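Local coordinates for protein trans-2-enoyl-CoA reductase [NADH] (Treponema denticola ATCC 35405, PDB 4GGO) that reduces the carbon-carbon double bond of trans-2-enoyl-CoA substrates such as crotonyl-CoA with NADH, a step of bacterial fatty acid synthesis, at residues A70-G75 against D104-R109; H255-A260 against E335-I340; I315-A320 against D341-E346. All coordinates share one frame; numbering follows the deposited sequence.

Contact 1: A70-G75 against D104-R109; sequences AAFGYG and DEAAKR
Phe72 pushes the far end of its ring against one turn of helix 95-110, overlapping Ala106 and Ala107. The leading atom is Phe72 CZ: it lies 3.7 Å from Ala106 CB, which comes in obliquely, and 4.2 Å from Ala107 CB. Between the two methyl groups the ring meets the peptide linking the alanines with its edge, Phe72 CZ being 3.6 Å from Ala107 N, an atom close to the ring plane, and Phe72 CE1 3.8 Å from Ala106 O. Its first torsion (-61°) sets CG beside the backbone N and opposite the carbonyl carbon, and from there the ring spans the gap from helix 61-74. Both helices flank strand 77-82 in sequence, in the Rossmann-type parallel-sheet fold. Phe103, one turn before Ala107, meets the Phe72 ring edge-to-face, while Ile32 of helix 21-38 touches both Phe72 and Ala106. All three touching residues are buried, and the side-chain contacts between the segments are carbon against carbon. The small alanines let the ring come right up to the helix backbone, so the attraction here is dispersion and hydrophobic burial, with no salt bridge or polar bond between the two segments.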
loop_
_atom_site.group_PDB
_atom_site.type_symbol
_atom_site.label_atom_id
_atom_site.label_comp_id
_atom_site.label_asym_id
_atom_site.label_seq_id
_atom_site.Cartn_x
_atom_site.Cartn_y
_atom_site.Cartn_z
ATOM N N ALA A 70 -1.499 13.894 0.348
ATOM C CA ALA A 70 -1.936 14.797 1.408
ATOM C C ALA A 70 -1.021 16.010 1.516
ATOM O O ALA A 70 -1.488 17.143 1.612
ATOM C CB ALA A 70 -2.004 14.064 2.740
ATOM N N ALA A 71 0.284 15.765 1.488
ATOM C CA ALA A 71 1.265 16.828 1.683
ATOM C C ALA A 71 1.435 17.720 0.456
ATOM O O ALA A 71 1.323 18.938 0.549
ATOM C CB ALA A 71 2.609 16.241 2.106
ATOM N N PHE A 72 1.703 17.113 -0.696
ATOM C CA PHE A 72 2.058 17.889 -1.881
ATOM C C PHE A 72 0.876 18.201 -2.793
ATOM O O PHE A 72 1.011 18.947 -3.762
ATOM C CB PHE A 72 3.179 17.196 -2.656
ATOM C CG PHE A 72 4.443 17.039 -1.864
ATOM C CD1 PHE A 72 5.311 18.106 -1.702
ATOM C CD2 PHE A 72 4.756 15.829 -1.266
ATOM C CE1 PHE A 72 6.473 17.965 -0.967
ATOM C CE2 PHE A 72 5.917 15.684 -0.532
ATOM C CZ PHE A 72 6.777 16.754 -0.382
ATOM N N GLY A 73 -0.283 17.635 -2.475
ATOM C CA GLY A 73 -1.492 17.927 -3.221
ATOM C C GLY A 73 -2.393 18.886 -2.470
ATOM O O GLY A 73 -3.050 19.738 -3.071
ATOM N N TYR A 74 -2.417 18.758 -1.148
ATOM C CA TYR A 74 -3.328 19.547 -0.327
ATOM C C TYR A 74 -2.616 20.459 0.671
ATOM O O TYR A 74 -3.244 21.320 1.287
ATOM C CB TYR A 74 -4.326 18.632 0.388
ATOM C CG TYR A 74 -5.303 17.960 -0.551
ATOM C CD1 TYR A 74 -6.497 18.578 -0.902
ATOM C CD2 TYR A 74 -5.027 16.712 -1.097
ATOM C CE1 TYR A 74 -7.392 17.972 -1.764
ATOM C CE2 TYR A 74 -5.915 16.096 -1.960
ATOM C CZ TYR A 74 -7.096 16.732 -2.290
ATOM O OH TYR A 74 -7.985 16.126 -3.147
ATOM N N GLY A 75 -1.309 20.273 0.825
ATOM C CA GLY A 75 -0.519 21.114 1.709
ATOM C C GLY A 75 -0.645 20.724 3.169
ATOM O O GLY A 75 -0.342 21.517 4.060
ATOM N N ASP A 104 10.803 13.688 3.489
ATOM C CA ASP A 104 11.039 14.727 4.488
ATOM C C ASP A 104 11.882 15.870 3.933
ATOM O O ASP A 104 11.658 17.034 4.263
ATOM C CB ASP A 104 11.696 14.136 5.738
ATOM C CG ASP A 104 10.739 13.283 6.549
ATOM O OD1 ASP A 104 9.515 13.513 6.463
ATOM O OD2 ASP A 104 11.212 12.384 7.276
ATOM N N GLU A 105 12.847 15.530 3.086
ATOM C CA GLU A 105 13.686 16.531 2.442
ATOM C C GLU A 105 12.858 17.401 1.500
ATOM O O GLU A 105 13.028 18.620 1.454
ATOM C CB GLU A 105 14.831 15.856 1.684
ATOM C CG GLU A 105 15.801 16.817 1.022
ATOM C CD GLU A 105 17.138 16.166 0.717
ATOM O OE1 GLU A 105 17.596 15.338 1.532
ATOM O OE2 GLU A 105 17.731 16.481 -0.336
ATOM N N ALA A 106 11.956 16.766 0.757
ATOM C CA ALA A 106 11.078 17.486 -0.157
ATOM C C ALA A 106 10.071 18.335 0.610
ATOM O O ALA A 106 9.790 19.472 0.231
ATOM C CB ALA A 106 10.361 16.513 -1.081
ATOM N N ALA A 107 9.532 17.775 1.688
ATOM C CA ALA A 107 8.547 18.472 2.509
ATOM C C ALA A 107 9.153 19.703 3.175
ATOM O O ALA A 107 8.495 20.735 3.309
ATOM C CB ALA A 107 7.972 17.532 3.556
ATOM N N LYS A 108 10.409 19.584 3.591
ATOM C CA LYS A 108 11.118 20.690 4.222
ATOM C C LYS A 108 11.334 21.813 3.213
ATOM O O LYS A 108 11.200 22.992 3.541
ATOM C CB LYS A 108 12.458 20.206 4.784
ATOM C CG LYS A 108 13.056 21.096 5.868
ATOM C CD LYS A 108 14.068 22.080 5.302
ATOM C CE LYS A 108 14.811 22.798 6.419
ATOM N NZ LYS A 108 15.888 23.682 5.894
ATOM N N ARG A 109 11.656 21.433 1.981
ATOM C CA ARG A 109 11.887 22.394 0.909
ATOM C C ARG A 109 10.616 23.172 0.568
ATOM O O ARG A 109 10.674 24.345 0.197
ATOM C CB ARG A 109 12.434 21.678 -0.331
ATOM C CG ARG A 109 12.750 22.595 -1.500
ATOM C CD ARG A 109 13.590 21.893 -2.558
ATOM N NE ARG A 109 12.951 20.684 -3.070
ATOM C CZ ARG A 109 13.457 19.460 -2.946
ATOM N NH1 ARG A 109 14.618 19.278 -2.332
ATOM N NH2 ARG A 109 12.806 18.418 -3.445
#

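Contact 2: H255-A260 against E335-I340; sequences HLEATA and ENRIRI
A helical turn, 255-260, faces 335-340, a turn at Glu335 and Asn336 that leads into the short strand 338-339, an outermost strand of the parallel sheet. The backbones come nearest at Glu257 and Arg337, yet their CA atoms are still 8.0 Å apart, and the gap is bridged by these two side chains alone. Glu257 runs extended beyond CG (chi2 168°) and delivers OE2 to Arg337 NH1 at 2.8 Å in a salt bridge with an N-H...O angle of 156°. The oxygen lies at the edge of the guanidinium, almost in its plane, whereas the nitrogen meets the carboxylate from well above the carboxylate plane. The flat groups are turned 60° apart and one N-H...O bond joins them, Glu257 OE1 staying 3.9 Å from Arg337 NH1. The bend at chi3 turns the guanidinium so that NH1 comes to the carboxylate; Arg337 CD itself lies 3.3 Å from Glu257 OE2. Each charge has a second partner: OE2 also binds Lys253, an NAD-binding residue one turn earlier, and Arg337 NE is bridged to Asp333. Sharing OE2 between two cations probably stabilises its negative charge. The contact lies at the surface, tying helix 248-266 to the chain at Arg337, beside strand 338-339; beyond it, Ile338 pairs through its backbone with strand 270-276 and packs against helix 311-323.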
loop_
_atom_site.group_PDB
_atom_site.type_symbol
_atom_site.label_atom_id
_atom_site.label_comp_id
_atom_site.label_asym_id
_atom_site.label_seq_id
_atom_site.Cartn_x
_atom_site.Cartn_y
_atom_site.Cartn_z
ATOM N N HIS A 255 -12.456 -9.295 9.117
ATOM C CA HIS A 255 -12.201 -8.691 10.416
ATOM C C HIS A 255 -11.973 -7.192 10.252
ATOM O O HIS A 255 -12.398 -6.394 11.088
ATOM C CB HIS A 255 -10.990 -9.344 11.085
ATOM C CG HIS A 255 -10.804 -8.948 12.516
ATOM N ND1 HIS A 255 -10.185 -7.773 12.890
ATOM C CD2 HIS A 255 -11.157 -9.569 13.666
ATOM C CE1 HIS A 255 -10.165 -7.689 14.208
ATOM N NE2 HIS A 255 -10.748 -8.765 14.704
ATOM N N LEU A 256 -11.301 -6.820 9.166
ATOM C CA LEU A 256 -11.055 -5.419 8.843
ATOM C C LEU A 256 -12.371 -4.674 8.658
ATOM O O LEU A 256 -12.534 -3.552 9.135
ATOM C CB LEU A 256 -10.236 -5.306 7.555
ATOM C CG LEU A 256 -8.883 -4.595 7.574
ATOM C CD1 LEU A 256 -8.608 -3.968 6.211
ATOM C CD2 LEU A 256 -8.805 -3.555 8.679
ATOM N N GLU A 257 -13.304 -5.310 7.957
ATOM C CA GLU A 257 -14.594 -4.699 7.654
ATOM C C GLU A 257 -15.462 -4.561 8.901
ATOM O O GLU A 257 -16.122 -3.541 9.101
ATOM C CB GLU A 257 -15.324 -5.505 6.575
ATOM C CG GLU A 257 -14.624 -5.493 5.223
ATOM C CD GLU A 257 -15.194 -6.510 4.252
ATOM O OE1 GLU A 257 -16.042 -7.329 4.668
ATOM O OE2 GLU A 257 -14.793 -6.493 3.069
ATOM N N ALA A 258 -15.455 -5.592 9.741
ATOM C CA ALA A 258 -16.200 -5.560 10.994
ATOM C C ALA A 258 -15.617 -4.516 11.942
ATOM O O ALA A 258 -16.330 -3.937 12.762
ATOM C CB ALA A 258 -16.193 -6.929 11.644
ATOM N N THR A 259 -14.314 -4.281 11.821
ATOM C CA THR A 259 -13.631 -3.292 12.649
ATOM C C THR A 259 -14.037 -1.868 12.271
ATOM O O THR A 259 -14.371 -1.064 13.141
ATOM C CB THR A 259 -12.099 -3.441 12.564
ATOM O OG1 THR A 259 -11.710 -4.706 13.116
ATOM C CG2 THR A 259 -11.410 -2.327 13.335
ATOM N N ALA A 260 -14.013 -1.566 10.975
ATOM C CA ALA A 260 -14.427 -0.256 10.475
ATOM C C ALA A 260 -15.868 0.008 10.870
ATOM O O ALA A 260 -16.277 1.147 11.089
ATOM C CB ALA A 260 -14.283 -0.197 8.964
ATOM N N GLU A 335 -21.803 -2.363 0.994
ATOM C CA GLU A 335 -21.271 -2.794 2.283
ATOM C C GLU A 335 -20.488 -1.677 2.972
ATOM O O GLU A 335 -19.655 -1.940 3.841
ATOM C CB GLU A 335 -20.390 -4.036 2.121
ATOM C CG GLU A 335 -21.138 -5.284 1.671
ATOM C CD GLU A 335 -22.127 -5.787 2.708
ATOM O OE1 GLU A 335 -21.956 -5.469 3.904
ATOM O OE2 GLU A 335 -23.077 -6.503 2.327
ATOM N N ASN A 336 -20.762 -0.439 2.571
ATOM C CA ASN A 336 -20.121 0.745 3.150
ATOM C C ASN A 336 -18.600 0.780 2.996
ATOM O O ASN A 336 -17.900 1.372 3.816
ATOM C CB ASN A 336 -20.515 0.921 4.621
ATOM C CG ASN A 336 -22.005 1.124 4.805
ATOM O OD1 ASN A 336 -22.535 2.202 4.534
ATOM N ND2 ASN A 336 -22.690 0.086 5.273
ATOM N N ARG A 337 -18.097 0.151 1.940
ATOM C CA ARG A 337 -16.672 0.173 1.642
ATOM C C ARG A 337 -16.390 1.139 0.499
ATOM O O ARG A 337 -17.155 1.212 -0.463
ATOM C CB ARG A 337 -16.182 -1.225 1.253
ATOM C CG ARG A 337 -16.394 -2.288 2.317
ATOM C CD ARG A 337 -16.049 -3.676 1.792
ATOM N NE ARG A 337 -16.834 -4.023 0.611
ATOM C CZ ARG A 337 -17.111 -5.268 0.234
ATOM N NH1 ARG A 337 -16.670 -6.292 0.953
ATOM N NH2 ARG A 337 -17.834 -5.488 -0.856
ATOM N N ILE A 338 -15.296 1.884 0.608
ATOM C CA ILE A 338 -14.834 2.708 -0.500
ATOM C C ILE A 338 -14.196 1.798 -1.545
ATOM O O ILE A 338 -13.377 0.943 -1.210
ATOM C CB ILE A 338 -13.815 3.765 -0.038
ATOM C CG1 ILE A 338 -14.470 4.748 0.936
ATOM C CG2 ILE A 338 -13.236 4.511 -1.231
ATOM C CD1 ILE A 338 -13.530 5.811 1.461
ATOM N N ARG A 339 -14.582 1.975 -2.806
ATOM C CA ARG A 339 -14.085 1.125 -3.882
ATOM C C ARG A 339 -13.345 1.924 -4.947
ATOM O O ARG A 339 -13.960 2.657 -5.719
ATOM C CB ARG A 339 -15.242 0.362 -4.537
ATOM C CG ARG A 339 -16.081 -0.463 -3.576
ATOM C CD ARG A 339 -15.272 -1.598 -2.968
ATOM N NE ARG A 339 -14.865 -2.582 -3.967
ATOM C CZ ARG A 339 -15.581 -3.653 -4.294
ATOM N NH1 ARG A 339 -16.746 -3.881 -3.702
ATOM N NH2 ARG A 339 -15.133 -4.499 -5.212
ATOM N N ILE A 340 -12.024 1.783 -4.992
ATOM C CA ILE A 340 -11.250 2.345 -6.094
ATOM C C ILE A 340 -10.624 1.229 -6.923
ATOM O O ILE A 340 -9.723 1.464 -7.730
ATOM C CB ILE A 340 -10.181 3.355 -5.627
ATOM C CG1 ILE A 340 -9.181 2.693 -4.678
ATOM C CG2 ILE A 340 -10.840 4.562 -4.970
ATOM C CD1 ILE A 340 -8.052 3.612 -4.255
#

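Contact 3: I315-A320 against D341-E346; sequences ITRLYA and DDWELE
Arg317 stretches from helix 311-323 toward the chain at Asp342 and Trp343. Its CG stands opposite the backbone N (chi1 176°), which carries the side chain off the helix from CB through CG. Contact with the indole begins at Arg317 CD, 3.5 Å from Trp343 CH2. A bend at chi3 then lays the rest of the group down flat. Arg317 NE sits 3.4 Å from Trp343 CH2, and Arg317 CZ lies over the six-membered ring of Trp343, 3.6 Å from its centroid and only 12° off the ring normal. With the planes 5° apart, this is a stacked cation-pi pair. The tryptophan belongs to the connection that leads from strand 338-339, the last strand of the Rossmann-like parallel sheet, to helix 347-359, and the stack fastens that connection to helix 311-323. At the tip, Arg317 NH1 donates to Asp342 OD1 at 3.2 Å, close to the guanidinium plane and using the syn lone pair of the oxygen; OD1 also takes a weak bond from Trp343 N, while OD2 is salt-bridged to Arg322. Arg317 NH2 passes 3.6 Å from Trp343 CD2 and is salt-bridged to Glu309.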
loop_
_atom_site.group_PDB
_atom_site.type_symbol
_atom_site.label_atom_id
_atom_site.label_comp_id
_atom_site.label_asym_id
_atom_site.label_seq_id
_atom_site.Cartn_x
_atom_site.Cartn_y
_atom_site.Cartn_z
ATOM N N ILE A 315 -4.291 6.756 -5.397
ATOM C CA ILE A 315 -4.524 7.524 -4.180
ATOM C C ILE A 315 -4.958 8.965 -4.450
ATOM O O ILE A 315 -5.816 9.499 -3.747
ATOM C CB ILE A 315 -3.298 7.488 -3.249
ATOM C CG1 ILE A 315 -2.933 6.037 -2.929
ATOM C CG2 ILE A 315 -3.575 8.261 -1.976
ATOM C CD1 ILE A 315 -4.099 5.208 -2.434
ATOM N N THR A 316 -4.376 9.593 -5.467
ATOM C CA THR A 316 -4.827 10.922 -5.863
ATOM C C THR A 316 -6.298 10.882 -6.271
ATOM O O THR A 316 -7.063 11.786 -5.939
ATOM C CB THR A 316 -3.983 11.517 -7.007
ATOM O OG1 THR A 316 -3.859 10.560 -8.066
ATOM C CG2 THR A 316 -2.603 11.906 -6.506
ATOM N N ARG A 317 -6.695 9.823 -6.974
ATOM C CA ARG A 317 -8.099 9.646 -7.338
ATOM C C ARG A 317 -8.949 9.418 -6.093
ATOM O O ARG A 317 -10.074 9.912 -5.998
ATOM C CB ARG A 317 -8.277 8.488 -8.328
ATOM C CG ARG A 317 -9.734 8.201 -8.674
ATOM C CD ARG A 317 -9.887 7.520 -10.031
ATOM N NE ARG A 317 -9.421 6.135 -10.033
ATOM C CZ ARG A 317 -10.189 5.088 -9.744
ATOM N NH1 ARG A 317 -11.461 5.266 -9.417
ATOM N NH2 ARG A 317 -9.685 3.861 -9.779
ATOM N N LEU A 318 -8.400 8.671 -5.139
ATOM C CA LEU A 318 -9.066 8.427 -3.863
ATOM C C LEU A 318 -9.375 9.728 -3.124
ATOM O O LEU A 318 -10.494 9.935 -2.660
ATOM C CB LEU A 318 -8.206 7.523 -2.977
ATOM C CG LEU A 318 -8.695 7.315 -1.541
ATOM C CD1 LEU A 318 -10.000 6.529 -1.514
ATOM C CD2 LEU A 318 -7.626 6.624 -0.706
ATOM N N TYR A 319 -8.378 10.601 -3.014
ATOM C CA TYR A 319 -8.552 11.885 -2.341
ATOM C C TYR A 319 -9.540 12.778 -3.086
ATOM O O TYR A 319 -10.469 13.331 -2.495
ATOM C CB TYR A 319 -7.210 12.612 -2.220
ATOM C CG TYR A 319 -6.379 12.242 -1.007
ATOM C CD1 TYR A 319 -5.763 11.000 -0.908
ATOM C CD2 TYR A 319 -6.185 13.150 0.027
ATOM C CE1 TYR A 319 -4.991 10.669 0.199
ATOM C CE2 TYR A 319 -5.418 12.829 1.134
ATOM C CZ TYR A 319 -4.822 11.587 1.214
ATOM O OH TYR A 319 -4.057 11.266 2.314
ATOM N N ALA A 320 -9.336 12.908 -4.392
ATOM C CA ALA A 320 -10.103 13.849 -5.199
ATOM C C ALA A 320 -11.529 13.387 -5.501
ATOM O O ALA A 320 -12.444 14.206 -5.588
ATOM C CB ALA A 320 -9.362 14.151 -6.492
ATOM N N ASP A 341 -11.116 0.013 -6.712
ATOM C CA ASP A 341 -10.803 -1.108 -7.587
ATOM C C ASP A 341 -11.923 -1.242 -8.614
ATOM O O ASP A 341 -12.057 -2.270 -9.281
ATOM C CB ASP A 341 -10.666 -2.401 -6.781
ATOM C CG ASP A 341 -11.937 -2.765 -6.034
ATOM O OD1 ASP A 341 -12.760 -1.864 -5.771
ATOM O OD2 ASP A 341 -12.111 -3.956 -5.704
ATOM N N ASP A 342 -12.726 -0.190 -8.728
ATOM C CA ASP A 342 -13.897 -0.201 -9.599
ATOM C C ASP A 342 -13.534 -0.286 -11.081
ATOM O O ASP A 342 -14.270 -0.873 -11.869
ATOM C CB ASP A 342 -14.800 1.007 -9.317
ATOM C CG ASP A 342 -14.044 2.325 -9.334
ATOM O OD1 ASP A 342 -12.802 2.314 -9.215
ATOM O OD2 ASP A 342 -14.700 3.380 -9.460
ATOM N N TRP A 343 -12.397 0.292 -11.457
ATOM C CA TRP A 343 -11.927 0.199 -12.835
ATOM C C TRP A 343 -11.366 -1.193 -13.121
ATOM O O TRP A 343 -11.541 -1.727 -14.214
ATOM C CB TRP A 343 -10.865 1.263 -13.123
ATOM C CG TRP A 343 -11.374 2.673 -13.041
ATOM C CD1 TRP A 343 -12.657 3.073 -12.793
ATOM C CD2 TRP A 343 -10.609 3.870 -13.214
ATOM N NE1 TRP A 343 -12.735 4.446 -12.798
ATOM C CE2 TRP A 343 -11.490 4.958 -13.054
ATOM C CE3 TRP A 343 -9.262 4.127 -13.491
ATOM C CZ2 TRP A 343 -11.068 6.282 -13.159
ATOM C CZ3 TRP A 343 -8.846 5.444 -13.593
ATOM C CH2 TRP A 343 -9.745 6.503 -13.429
ATOM N N GLU A 344 -10.689 -1.773 -12.133
ATOM C CA GLU A 344 -10.142 -3.118 -12.272
ATOM C C GLU A 344 -11.249 -4.153 -12.433
ATOM O O GLU A 344 -11.162 -5.045 -13.278
ATOM C CB GLU A 344 -9.268 -3.484 -11.067
ATOM C CG GLU A 344 -8.928 -4.972 -10.992
ATOM C CD GLU A 344 -7.968 -5.306 -9.866
ATOM O OE1 GLU A 344 -7.452 -4.368 -9.229
ATOM O OE2 GLU A 344 -7.723 -6.508 -9.623
ATOM N N LEU A 345 -12.291 -4.031 -11.619
ATOM C CA LEU A 345 -13.349 -5.032 -11.595
ATOM C C LEU A 345 -14.505 -4.711 -12.538
ATOM O O LEU A 345 -15.574 -5.315 -12.442
ATOM C CB LEU A 345 -13.862 -5.246 -10.171
ATOM C CG LEU A 345 -12.848 -5.846 -9.197
ATOM C CD1 LEU A 345 -13.472 -6.031 -7.824
ATOM C CD2 LEU A 345 -12.309 -7.169 -9.731
ATOM N N GLU A 346 -14.287 -3.758 -13.442
ATOM C CA GLU A 346 -15.229 -3.520 -14.530
ATOM C C GLU A 346 -15.382 -4.802 -15.329
ATOM O O GLU A 346 -14.410 -5.527 -15.534
ATOM C CB GLU A 346 -14.727 -2.417 -15.457
ATOM C CG GLU A 346 -14.975 -1.009 -14.977
ATOM C CD GLU A 346 -14.357 0.016 -15.904
ATOM O OE1 GLU A 346 -14.218 -0.283 -17.108
ATOM O OE2 GLU A 346 -14.001 1.116 -15.430
#

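How the contacts relate
Contacts 2 and 3 are interlocked, their segments alternating along the chain and their centres about 15 Å apart: residues 335-340 run straight into 341-346, Ile340 O takes a weak bond from Arg317 NH2 at 3.2 Å, and Leu318 packs on Ile338 and Ile340. Contact 1 closes earlier in the chain, but meets contact 3 through Tyr319 and Ala320, with Ala70 CB 3.5 Å from Tyr319 OH; its centre is about 29 Å from that of contact 2. Relative to the NAD and substrate sites, side chains lie as follows: Phe72 about 11 Å from NAD-binding Cys58, Arg317 about 9 Å from NAD-binding Tyr62, and Glu257 about 3 Å from NAD-binding Lys253 and 10 Å from substrate-binding Tyr234. Within 341-346, Glu344 hydrogen-bonds the Tyr234 hydroxyl.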